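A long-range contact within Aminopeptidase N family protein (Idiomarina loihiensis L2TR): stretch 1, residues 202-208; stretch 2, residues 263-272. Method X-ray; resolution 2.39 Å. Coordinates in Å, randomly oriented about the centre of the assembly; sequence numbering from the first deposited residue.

Stretch 1, residues 202-208: ADLAKIC
Stretch 2, residues 263-272: NYQTFLSLCC

Both stretches are helical throughout, and each helix continues beyond its stretch at both ends. Phi and psi stay near -63/-42, with i to i-4 backbone hydrogen bonds such as Ile207 N to Asp203 O (3.0 Å) and Cys272 N to Leu268 O (2.9 Å). The helices run in broadly the same direction. Their axes cross at -42° and approach to 10.6 Å. In register, Leu204 CA lies 7.4 Å from Leu268 CA, and Ile207 CA lies 6.7 Å from Cys272 CA. The contact buries 304 Å², both sides summed.

One hydrogen bond joins the stretches: Tyr264 OH donates to Asp203 OD2 at 2.8 Å. Asp203 points toward the other helix with chi1 m (-72°) and chi2 -24°. Tyr264 starts sideways, but chi1 t (177°) and chi2 40° carry its hydroxyl across to the carboxylate. Tyrosine suits this position because its long side chain carries a hydroxyl far enough to reach the carboxylate. Asp203 OD2 lies at the ring edge, near the ring plane, and is also hydrogen-bonded elsewhere in the structure.

Most of the rest of the contact is apolar. Leu204 and Leu268 both leave their helices sideways, and both adopt chi1 m, chi2 t (-70°/179° and -69°/-177°). This extended rotamer brings their ends nearer the opposing helix, with Leu204 CD2 4.1 Å from Leu268 CD2. Leu204 CD2 also packs 3.8 Å from Cys271 CB. Cys271 points toward stretch 1 with chi1 m (-62°), and its small side chain lies beside the leucine methyl.

Ile207 points toward stretch 2 with chi1 m (-65°) and chi2 t (168°). Its two ends meet different neighbours: CD1 lies 4.1 Å from Leu268 CD2, and CG2 lies 3.8 Å from Cys272 SG. Cys272 leaves sideways with chi1 t (-177°). Ile207 has the largest covered area, 63 Å², and is buried, as suits its branched apolar side chain.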

# COMPACT_ATOMS: atom_id res chain seq x y z
N ALA A 202 5.35 18.84 -11.67
CA ALA A 202 4.30 19.84 -11.81
C ALA A 202 2.96 19.22 -11.42
O ALA A 202 2.14 19.87 -10.76
CB ALA A 202 4.24 20.34 -13.25
N ASP A 203 2.73 17.96 -11.81
CA ASP A 203 1.48 17.31 -11.43
C ASP A 203 1.43 17.02 -9.93
O ASP A 203 0.38 17.17 -9.29
CB ASP A 203 1.27 16.01 -12.22
CG ASP A 203 0.94 16.25 -13.68
OD1 ASP A 203 0.41 17.35 -13.99
OD2 ASP A 203 1.18 15.35 -14.51
N LEU A 204 2.57 16.61 -9.36
CA LEU A 204 2.61 16.33 -7.93
C LEU A 204 2.30 17.61 -7.14
O LEU A 204 1.62 17.57 -6.11
CB LEU A 204 3.97 15.76 -7.51
CG LEU A 204 4.26 14.33 -8.00
CD1 LEU A 204 5.66 13.89 -7.54
CD2 LEU A 204 3.20 13.37 -7.45
N ALA A 205 2.80 18.74 -7.64
CA ALA A 205 2.56 20.02 -6.98
C ALA A 205 1.06 20.26 -6.91
O ALA A 205 0.55 20.70 -5.88
CB ALA A 205 3.24 21.16 -7.76
N LYS A 206 0.35 19.97 -7.99
CA LYS A 206 -1.09 20.14 -8.02
C LYS A 206 -1.77 19.23 -7.01
O LYS A 206 -2.57 19.68 -6.18
CB LYS A 206 -1.65 19.88 -9.43
CG LYS A 206 -1.71 21.13 -10.29
CD LYS A 206 -2.55 20.94 -11.55
CE LYS A 206 -1.75 20.31 -12.68
NZ LYS A 206 -2.57 20.21 -13.93
N ILE A 207 -1.45 17.94 -7.08
CA ILE A 207 -2.03 16.98 -6.15
C ILE A 207 -1.76 17.41 -4.70
O ILE A 207 -2.68 17.46 -3.88
CB ILE A 207 -1.46 15.57 -6.38
CG1 ILE A 207 -1.87 15.07 -7.77
CG2 ILE A 207 -1.93 14.63 -5.29
CD1 ILE A 207 -1.14 13.83 -8.22
N CYS A 208 -0.51 17.72 -4.41
CA CYS A 208 -0.11 18.13 -3.06
C CYS A 208 -0.80 19.39 -2.56
O CYS A 208 -1.24 19.45 -1.41
CB CYS A 208 1.40 18.30 -2.99
SG CYS A 208 2.30 16.73 -3.09
N ASN A 263 -0.87 3.83 -16.90
CA ASN A 263 0.31 3.55 -16.08
C ASN A 263 0.76 4.76 -15.28
O ASN A 263 1.00 4.64 -14.07
CB ASN A 263 1.45 3.04 -16.95
CG ASN A 263 1.10 1.76 -17.66
OD1 ASN A 263 0.54 0.84 -17.06
ND2 ASN A 263 1.40 1.69 -18.94
N TYR A 264 0.87 5.92 -15.93
CA TYR A 264 1.29 7.12 -15.23
C TYR A 264 0.24 7.47 -14.18
O TYR A 264 0.57 7.93 -13.09
CB TYR A 264 1.46 8.27 -16.22
CG TYR A 264 1.83 9.60 -15.59
CD1 TYR A 264 2.74 9.66 -14.53
CD2 TYR A 264 1.28 10.80 -16.06
CE1 TYR A 264 3.10 10.89 -13.96
CE2 TYR A 264 1.63 12.02 -15.51
CZ TYR A 264 2.54 12.06 -14.46
OH TYR A 264 2.90 13.27 -13.89
N GLN A 265 -1.03 7.22 -14.51
CA GLN A 265 -2.13 7.48 -13.59
C GLN A 265 -1.98 6.63 -12.32
O GLN A 265 -2.24 7.10 -11.21
CB GLN A 265 -3.47 7.18 -14.29
CG GLN A 265 -4.67 7.03 -13.36
CD GLN A 265 -5.15 5.60 -13.27
OE1 GLN A 265 -4.84 4.88 -12.31
NE2 GLN A 265 -5.90 5.16 -14.27
N THR A 266 -1.55 5.39 -12.49
CA THR A 266 -1.36 4.49 -11.36
C THR A 266 -0.28 5.07 -10.43
O THR A 266 -0.40 4.99 -9.21
CB THR A 266 -0.94 3.09 -11.83
OG1 THR A 266 -2.05 2.48 -12.50
CG2 THR A 266 -0.54 2.22 -10.66
N PHE A 267 0.76 5.65 -11.01
CA PHE A 267 1.84 6.24 -10.23
C PHE A 267 1.34 7.46 -9.46
O PHE A 267 1.60 7.61 -8.26
CB PHE A 267 3.00 6.66 -11.13
CG PHE A 267 4.12 7.35 -10.39
CD1 PHE A 267 4.92 6.65 -9.50
CD2 PHE A 267 4.34 8.72 -10.57
CE1 PHE A 267 5.94 7.31 -8.78
CE2 PHE A 267 5.34 9.38 -9.86
CZ PHE A 267 6.15 8.67 -8.97
N LEU A 268 0.61 8.34 -10.15
CA LEU A 268 0.09 9.54 -9.50
C LEU A 268 -0.87 9.15 -8.39
O LEU A 268 -0.93 9.80 -7.34
CB LEU A 268 -0.62 10.44 -10.51
CG LEU A 268 0.33 11.09 -11.52
CD1 LEU A 268 -0.45 12.02 -12.44
CD2 LEU A 268 1.40 11.85 -10.78
N SER A 269 -1.62 8.08 -8.62
CA SER A 269 -2.57 7.60 -7.63
C SER A 269 -1.80 7.08 -6.40
O SER A 269 -2.22 7.28 -5.26
CB SER A 269 -3.44 6.51 -8.23
OG SER A 269 -4.43 6.10 -7.31
N LEU A 270 -0.68 6.41 -6.65
CA LEU A 270 0.15 5.87 -5.57
C LEU A 270 0.73 7.00 -4.72
O LEU A 270 0.69 6.94 -3.48
CB LEU A 270 1.30 5.02 -6.13
CG LEU A 270 2.31 4.47 -5.12
CD1 LEU A 270 1.63 3.57 -4.09
CD2 LEU A 270 3.36 3.67 -5.87
N CYS A 271 1.26 8.03 -5.37
CA CYS A 271 1.85 9.16 -4.66
C CYS A 271 0.79 9.88 -3.85
O CYS A 271 1.00 10.24 -2.69
CB CYS A 271 2.48 10.16 -5.63
SG CYS A 271 3.83 9.49 -6.60
N CYS A 272 -0.37 10.09 -4.47
CA CYS A 272 -1.49 10.75 -3.83
C CYS A 272 -1.92 9.96 -2.58
O CYS A 272 -2.30 10.54 -1.57
CB CYS A 272 -2.66 10.84 -4.81
SG CYS A 272 -4.09 11.70 -4.18